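Local coordinates for phosphopantothenoylcysteine decarboxylase (Cryptococcus neoformans, PDB 6EOA), which binds flavin mononucleotide as a trimeric flavoprotein and probably decarboxylates phosphopantothenoylcysteine on the route to coenzyme A, at residues L39-S44 against Y75-E80; Q66-K71 against D153-S158. One frame throughout, in Å; residues are numbered along the deposited sequence.

Contact 1 (L39-S44 against Y75-E80). With FMN (flavin mononucleotide), chain B.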
# COMPACT_ATOMS: atom_id res chain seq x y z
N LEU A 39 1.37 -19.94 -10.17
CA LEU A 39 2.14 -18.87 -10.79
C LEU A 39 1.59 -17.51 -10.38
O LEU A 39 0.43 -17.20 -10.62
CB LEU A 39 2.12 -19.01 -12.31
CG LEU A 39 2.78 -17.86 -13.09
CD1 LEU A 39 4.30 -17.87 -12.93
CD2 LEU A 39 2.38 -17.91 -14.56
N ILE A 40 2.42 -16.70 -9.73
CA ILE A 40 2.04 -15.33 -9.41
C ILE A 40 2.67 -14.39 -10.41
O ILE A 40 3.89 -14.36 -10.57
CB ILE A 40 2.46 -14.92 -7.98
CG1 ILE A 40 1.81 -15.83 -6.94
CG2 ILE A 40 2.05 -13.48 -7.71
CD1 ILE A 40 2.18 -15.48 -5.51
N THR A 41 1.83 -13.62 -11.11
CA THR A 41 2.31 -12.65 -12.08
C THR A 41 2.04 -11.25 -11.56
O THR A 41 0.95 -10.97 -11.05
CB THR A 41 1.63 -12.83 -13.46
OG1 THR A 41 0.26 -12.42 -13.38
CG2 THR A 41 1.70 -14.29 -13.90
N SER A 42 3.04 -10.37 -11.66
CA SER A 42 2.90 -9.01 -11.16
C SER A 42 3.09 -7.98 -12.27
O SER A 42 3.29 -8.35 -13.43
CB SER A 42 3.89 -8.75 -10.02
OG SER A 42 5.23 -8.86 -10.47
N GLY A 43 3.04 -6.71 -11.91
CA GLY A 43 3.01 -5.63 -12.89
C GLY A 43 4.32 -5.29 -13.57
O GLY A 43 4.73 -4.13 -13.59
N SER A 44 4.97 -6.30 -14.14
CA SER A 44 6.14 -6.08 -14.97
C SER A 44 5.80 -6.38 -16.43
O SER A 44 4.86 -7.13 -16.70
CB SER A 44 7.31 -6.95 -14.50
OG SER A 44 8.28 -7.09 -15.53
N TYR A 75 -2.85 -5.89 -16.90
CA TYR A 75 -2.69 -4.94 -18.00
C TYR A 75 -1.81 -5.49 -19.12
O TYR A 75 -1.83 -4.99 -20.24
CB TYR A 75 -2.09 -3.63 -17.50
CG TYR A 75 -3.07 -2.70 -16.83
CD1 TYR A 75 -3.84 -1.81 -17.57
CD2 TYR A 75 -3.21 -2.70 -15.44
CE1 TYR A 75 -4.74 -0.95 -16.95
CE2 TYR A 75 -4.10 -1.84 -14.81
CZ TYR A 75 -4.87 -0.97 -15.57
OH TYR A 75 -5.76 -0.12 -14.96
N PHE A 76 -1.04 -6.53 -18.82
CA PHE A 76 -0.06 -7.04 -19.78
C PHE A 76 -0.54 -8.30 -20.49
O PHE A 76 0.03 -8.69 -21.51
CB PHE A 76 1.28 -7.29 -19.09
CG PHE A 76 1.88 -6.07 -18.46
CD1 PHE A 76 2.65 -5.19 -19.21
CD2 PHE A 76 1.67 -5.79 -17.12
CE1 PHE A 76 3.20 -4.06 -18.64
CE2 PHE A 76 2.22 -4.66 -16.54
CZ PHE A 76 2.98 -3.79 -17.30
N TYR A 77 -1.58 -8.93 -19.96
CA TYR A 77 -2.16 -10.11 -20.60
C TYR A 77 -3.58 -10.39 -20.09
O TYR A 77 -3.96 -9.94 -19.01
CB TYR A 77 -1.27 -11.34 -20.38
CG TYR A 77 -1.31 -11.91 -18.97
CD1 TYR A 77 -2.02 -13.08 -18.69
CD2 TYR A 77 -0.64 -11.28 -17.93
CE1 TYR A 77 -2.05 -13.60 -17.40
CE2 TYR A 77 -0.67 -11.80 -16.64
CZ TYR A 77 -1.38 -12.95 -16.39
OH TYR A 77 -1.41 -13.46 -15.11
N SER A 78 -4.34 -11.12 -20.89
CA SER A 78 -5.72 -11.46 -20.55
C SER A 78 -5.90 -12.97 -20.39
O SER A 78 -4.99 -13.75 -20.66
CB SER A 78 -6.67 -10.94 -21.63
OG SER A 78 -6.42 -11.59 -22.86
N GLN A 79 -7.09 -13.37 -19.95
CA GLN A 79 -7.41 -14.78 -19.79
C GLN A 79 -7.36 -15.48 -21.14
O GLN A 79 -6.97 -16.64 -21.25
CB GLN A 79 -8.79 -14.95 -19.15
CG GLN A 79 -9.28 -16.39 -19.10
CD GLN A 79 -8.51 -17.22 -18.10
OE1 GLN A 79 -8.42 -16.87 -16.92
NE2 GLN A 79 -7.95 -18.33 -18.56
N GLU A 80 -7.75 -14.75 -22.18
CA GLU A 80 -7.83 -15.34 -23.51
C GLU A 80 -6.45 -15.51 -24.12
O GLU A 80 -6.24 -16.40 -24.95
CB GLU A 80 -8.73 -14.51 -24.41
CG GLU A 80 -9.65 -15.36 -25.28
CD GLU A 80 -10.41 -16.41 -24.48
OE1 GLU A 80 -10.89 -16.09 -23.37
OE2 GLU A 80 -10.51 -17.55 -24.96
N1 FMN B . 7.66 -2.35 -12.55
C2 FMN B . 8.66 -3.30 -12.46
O2 FMN B . 9.14 -3.59 -11.36
N3 FMN B . 9.12 -3.93 -13.61
C4 FMN B . 8.58 -3.60 -14.84
O4 FMN B . 9.00 -4.17 -15.86
C4A FMN B . 7.58 -2.64 -14.93
N5 FMN B . 7.03 -2.31 -16.16
C5A FMN B . 6.03 -1.36 -16.23
C6 FMN B . 5.47 -1.02 -17.46
C7 FMN B . 4.46 -0.07 -17.54
C7M FMN B . 3.87 0.29 -18.87
C8 FMN B . 4.01 0.55 -16.38
C8M FMN B . 2.92 1.59 -16.44
C9 FMN B . 4.56 0.22 -15.15
C9A FMN B . 5.57 -0.74 -15.07
N10 FMN B . 6.12 -1.07 -13.85
C10 FMN B . 7.12 -2.02 -13.77
C1' FMN B . 5.63 -0.40 -12.60
C2' FMN B . 4.58 -1.27 -11.91
O2' FMN B . 3.65 -1.77 -12.85
C3' FMN B . 3.86 -0.48 -10.84
O3' FMN B . 4.77 -0.21 -9.80
C4' FMN B . 2.67 -1.27 -10.30
O4' FMN B . 1.83 -0.42 -9.54
C5' FMN B . 3.16 -2.42 -9.44
O5' FMN B . 2.07 -3.28 -9.15
P FMN B . 2.35 -4.80 -8.70
O1P FMN B . 2.84 -4.80 -7.27
O2P FMN B . 3.39 -5.47 -9.57
O3P FMN B . 1.06 -5.56 -8.80
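Thr41 OG1 is held by two hydroxyls: it lies 2.6 Å from Tyr77 OH in a short hydrogen bond whose proton could belong to either partner, and it is also bonded to the hydroxyl of Ser73. The side chains of Thr41 and Tyr77 approach from opposite directions, and Thr41 OG1 reaches the phenol in the plane of its ring, at the edge. With chi1 at 71° the threonine oxygen sits between its own backbone N and carbonyl carbon, which leaves Thr41 CG2 to lie against Tyr77 OH at 3.4 Å. This buried pair pins the loop before helix 79-89 to the end of strand 35-41, while Ala50 and Pro51 of helix 50-59 pack against the phenol.

Further along, Phe76 meets backbone instead of a side chain. The carbonyl oxygen of Ser44 stands 3.4 Å above the plane of the Phe76 ring, over its centre, and the ring edge faces the flavin, with Phe76 CZ 3.7 Å from FMN C6.

Gly43, at the centre of an inverse gamma turn, is held by the cofactor at both backbone ends: its N donates to FMN O2P (2.7 Å), and its O accepts from the ribityl O2' (2.7 Å). Ser44 OG adds a bond to FMN O4. Such a loop at the carboxyl end of a parallel strand, binding phosphate through backbone N-H, is characteristic of the Rossmann-like flavoprotein fold of the HFCD family.

Contact 2 (Q66-K71 against D153-S158). With FMN (flavin mononucleotide), chain C; FMN (flavin mononucleotide), chain B.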
# COMPACT_ATOMS: atom_id res chain seq x y z
N GLN A 66 -2.05 -23.13 -11.47
CA GLN A 66 -3.04 -22.10 -11.21
C GLN A 66 -2.34 -20.75 -11.22
O GLN A 66 -1.16 -20.65 -10.87
CB GLN A 66 -3.75 -22.35 -9.88
CG GLN A 66 -4.75 -23.50 -9.93
CD GLN A 66 -5.76 -23.34 -11.05
OE1 GLN A 66 -6.44 -22.31 -11.14
NE2 GLN A 66 -5.88 -24.35 -11.90
N VAL A 67 -3.05 -19.71 -11.63
CA VAL A 67 -2.44 -18.41 -11.83
C VAL A 67 -3.05 -17.34 -10.92
O VAL A 67 -4.27 -17.21 -10.83
CB VAL A 67 -2.59 -17.95 -13.29
CG1 VAL A 67 -1.98 -16.56 -13.49
CG2 VAL A 67 -1.94 -18.96 -14.23
N VAL A 68 -2.19 -16.59 -10.25
CA VAL A 68 -2.61 -15.43 -9.47
C VAL A 68 -2.05 -14.16 -10.09
O VAL A 68 -0.83 -14.01 -10.23
CB VAL A 68 -2.16 -15.52 -8.01
CG1 VAL A 68 -2.47 -14.22 -7.27
CG2 VAL A 68 -2.82 -16.71 -7.34
N ALA A 69 -2.93 -13.25 -10.48
CA ALA A 69 -2.50 -12.02 -11.14
C ALA A 69 -2.77 -10.81 -10.25
O ALA A 69 -3.89 -10.62 -9.77
CB ALA A 69 -3.21 -11.86 -12.47
N THR A 70 -1.75 -10.00 -10.02
CA THR A 70 -1.95 -8.72 -9.38
C THR A 70 -2.69 -7.83 -10.37
O THR A 70 -2.73 -8.14 -11.57
CB THR A 70 -0.63 -8.07 -8.98
OG1 THR A 70 0.09 -7.66 -10.15
CG2 THR A 70 0.23 -9.04 -8.18
N LYS A 71 -3.30 -6.75 -9.89
CA LYS A 71 -4.10 -5.91 -10.78
C LYS A 71 -3.25 -5.35 -11.91
O LYS A 71 -3.68 -5.31 -13.06
CB LYS A 71 -4.76 -4.76 -10.01
CG LYS A 71 -5.56 -3.85 -10.94
CD LYS A 71 -6.02 -2.57 -10.28
CE LYS A 71 -7.16 -1.94 -11.07
NZ LYS A 71 -7.35 -0.49 -10.77
N ASP A 153 -2.33 -6.88 1.22
CA ASP A 153 -3.66 -6.38 0.89
C ASP A 153 -4.09 -6.76 -0.53
O ASP A 153 -4.82 -6.02 -1.19
CB ASP A 153 -3.74 -4.85 1.07
CG ASP A 153 -2.63 -4.11 0.33
OD1 ASP A 153 -1.91 -4.73 -0.48
OD2 ASP A 153 -2.49 -2.89 0.56
N SER A 154 -3.64 -7.91 -0.99
CA SER A 154 -4.08 -8.45 -2.28
C SER A 154 -4.07 -9.97 -2.22
O SER A 154 -3.54 -10.54 -1.27
CB SER A 154 -3.17 -7.95 -3.41
OG SER A 154 -1.87 -8.49 -3.28
N LEU A 155 -4.67 -10.61 -3.22
CA LEU A 155 -4.70 -12.07 -3.26
C LEU A 155 -3.28 -12.64 -3.26
O LEU A 155 -2.97 -13.56 -2.51
CB LEU A 155 -5.46 -12.56 -4.49
CG LEU A 155 -5.40 -14.07 -4.74
CD1 LEU A 155 -5.95 -14.84 -3.55
CD2 LEU A 155 -6.15 -14.43 -6.01
N ALA A 156 -2.43 -12.06 -4.10
CA ALA A 156 -1.07 -12.55 -4.28
C ALA A 156 -0.27 -12.51 -2.98
O ALA A 156 0.43 -13.47 -2.63
CB ALA A 156 -0.36 -11.75 -5.35
N THR A 157 -0.36 -11.40 -2.26
CA THR A 157 0.44 -11.20 -1.06
C THR A 157 -0.17 -11.89 0.16
O THR A 157 0.56 -12.29 1.08
CB THR A 157 0.62 -9.71 -0.76
OG1 THR A 157 -0.65 -9.07 -0.78
CG2 THR A 157 1.52 -9.06 -1.82
N SER A 158 -1.49 -12.04 0.17
CA SER A 158 -2.15 -12.82 1.22
C SER A 158 -1.75 -14.29 1.10
O SER A 158 -1.53 -14.97 2.10
CB SER A 158 -3.67 -12.67 1.14
OG SER A 158 -4.09 -11.44 1.70
N1 FMN C . -6.20 -11.47 7.19
C2 FMN C . -5.84 -11.60 8.52
O2 FMN C . -4.79 -11.09 8.92
N3 FMN C . -6.66 -12.30 9.39
C4 FMN C . -7.83 -12.88 8.94
O4 FMN C . -8.55 -13.50 9.72
C4A FMN C . -8.19 -12.75 7.60
N5 FMN C . -9.37 -13.31 7.13
C5A FMN C . -9.72 -13.17 5.80
C6 FMN C . -10.90 -13.74 5.33
C7 FMN C . -11.26 -13.60 3.99
C7M FMN C . -12.53 -14.21 3.48
C8 FMN C . -10.43 -12.89 3.13
C8M FMN C . -10.79 -12.72 1.68
C9 FMN C . -9.25 -12.32 3.60
C9A FMN C . -8.89 -12.46 4.93
N10 FMN C . -7.72 -11.90 5.40
C10 FMN C . -7.37 -12.04 6.73
C1' FMN C . -6.83 -11.13 4.47
C2' FMN C . -7.12 -9.64 4.58
O2' FMN C . -8.52 -9.40 4.57
C3' FMN C . -6.47 -8.89 3.42
O3' FMN C . -5.07 -8.96 3.60
C4' FMN C . -6.92 -7.44 3.40
O4' FMN C . -6.57 -6.83 2.17
C5' FMN C . -6.30 -6.67 4.55
O5' FMN C . -6.91 -5.41 4.66
P FMN C . -6.83 -4.59 6.05
O1P FMN C . -5.43 -4.02 6.19
O2P FMN C . -7.12 -5.47 7.24
O3P FMN C . -7.84 -3.47 6.00
N1 FMN B . 7.66 -2.35 -12.55
C2 FMN B . 8.66 -3.30 -12.46
O2 FMN B . 9.14 -3.59 -11.36
N3 FMN B . 9.12 -3.93 -13.61
C4 FMN B . 8.58 -3.60 -14.84
O4 FMN B . 9.00 -4.17 -15.86
C4A FMN B . 7.58 -2.64 -14.93
N5 FMN B . 7.03 -2.31 -16.16
C5A FMN B . 6.03 -1.36 -16.23
C6 FMN B . 5.47 -1.02 -17.46
C7 FMN B . 4.46 -0.07 -17.54
C7M FMN B . 3.87 0.29 -18.87
C8 FMN B . 4.01 0.55 -16.38
C8M FMN B . 2.92 1.59 -16.44
C9 FMN B . 4.56 0.22 -15.15
C9A FMN B . 5.57 -0.74 -15.07
N10 FMN B . 6.12 -1.07 -13.85
C10 FMN B . 7.12 -2.02 -13.77
C1' FMN B . 5.63 -0.40 -12.60
C2' FMN B . 4.58 -1.27 -11.91
O2' FMN B . 3.65 -1.77 -12.85
C3' FMN B . 3.86 -0.48 -10.84
O3' FMN B . 4.77 -0.21 -9.80
C4' FMN B . 2.67 -1.27 -10.30
O4' FMN B . 1.83 -0.42 -9.54
C5' FMN B . 3.16 -2.42 -9.44
O5' FMN B . 2.07 -3.28 -9.15
P FMN B . 2.35 -4.80 -8.70
O1P FMN B . 2.84 -4.80 -7.27
O2P FMN B . 3.39 -5.47 -9.57
O3P FMN B . 1.06 -5.56 -8.80
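Val68 CG1 is the point on which strand 63-69 and helix 155-162 converge. It lies 3.7 Å from Ala156 CA and 3.8 Å from Ala156 CB, so this methyl rests directly on the first turn of the helix, and Leu155 CG flanks it at 3.9 Å. A chi1 of 173° sets CG1 anti to the backbone N of Val68 and turns it onto the helix. The small side chain of Ala156 is consistent with the close approach, with Val68 CA and Ala156 CA 6.1 Å apart, and Leu127 of helix 123-130 and Ile40 of strand 35-41 help enclose this apolar cluster.

The packing thins toward Thr70, whose CG2 touches Ala156 CB at 4.0 Å. Its other branch serves the cofactor: Thr70 OG1 donates a 2.7 Å hydrogen bond to the phosphate oxygen O3P of FMN (chain B). At the helix start the character becomes polar. Ser154 occupies the N-cap position, and its OG shares a 2.8 Å hydrogen bond with Thr157 OG1, in which either hydroxyl may donate. Beyond it, partly exposed Asp153 forms a salt bridge with Lys146 of the third subunit, and its CA lies near the ribityl chain of FMN (chain C).

Helix against parallel sheet, and a phosphate-binding threonine just past the strand's carboxyl end, fit the alpha/beta architecture of HFCD flavoproteins, with cofactor sites at subunit interfaces.

Contacts 1 and 2, with centres about 10 Å apart, are joined through neighbouring parallel strands: Leu39 O and Val68 N are 2.7 Å apart, as are Leu39 N and Gln66 O, both probable backbone hydrogen bonds. Their segments alternate along the chain, so the two contacts cross in sequence. At the carboxyl ends of these strands they share one flavin: residues 39-44 take its phosphate and isoalloxazine ends, residues 66-71 another phosphate oxygen, and Ser42 CA packs 3.3 Å from Thr70 OG1. Residues 153-158 extend the scheme to a second cofactor, so together the contacts connect two flavin sites of the trimer.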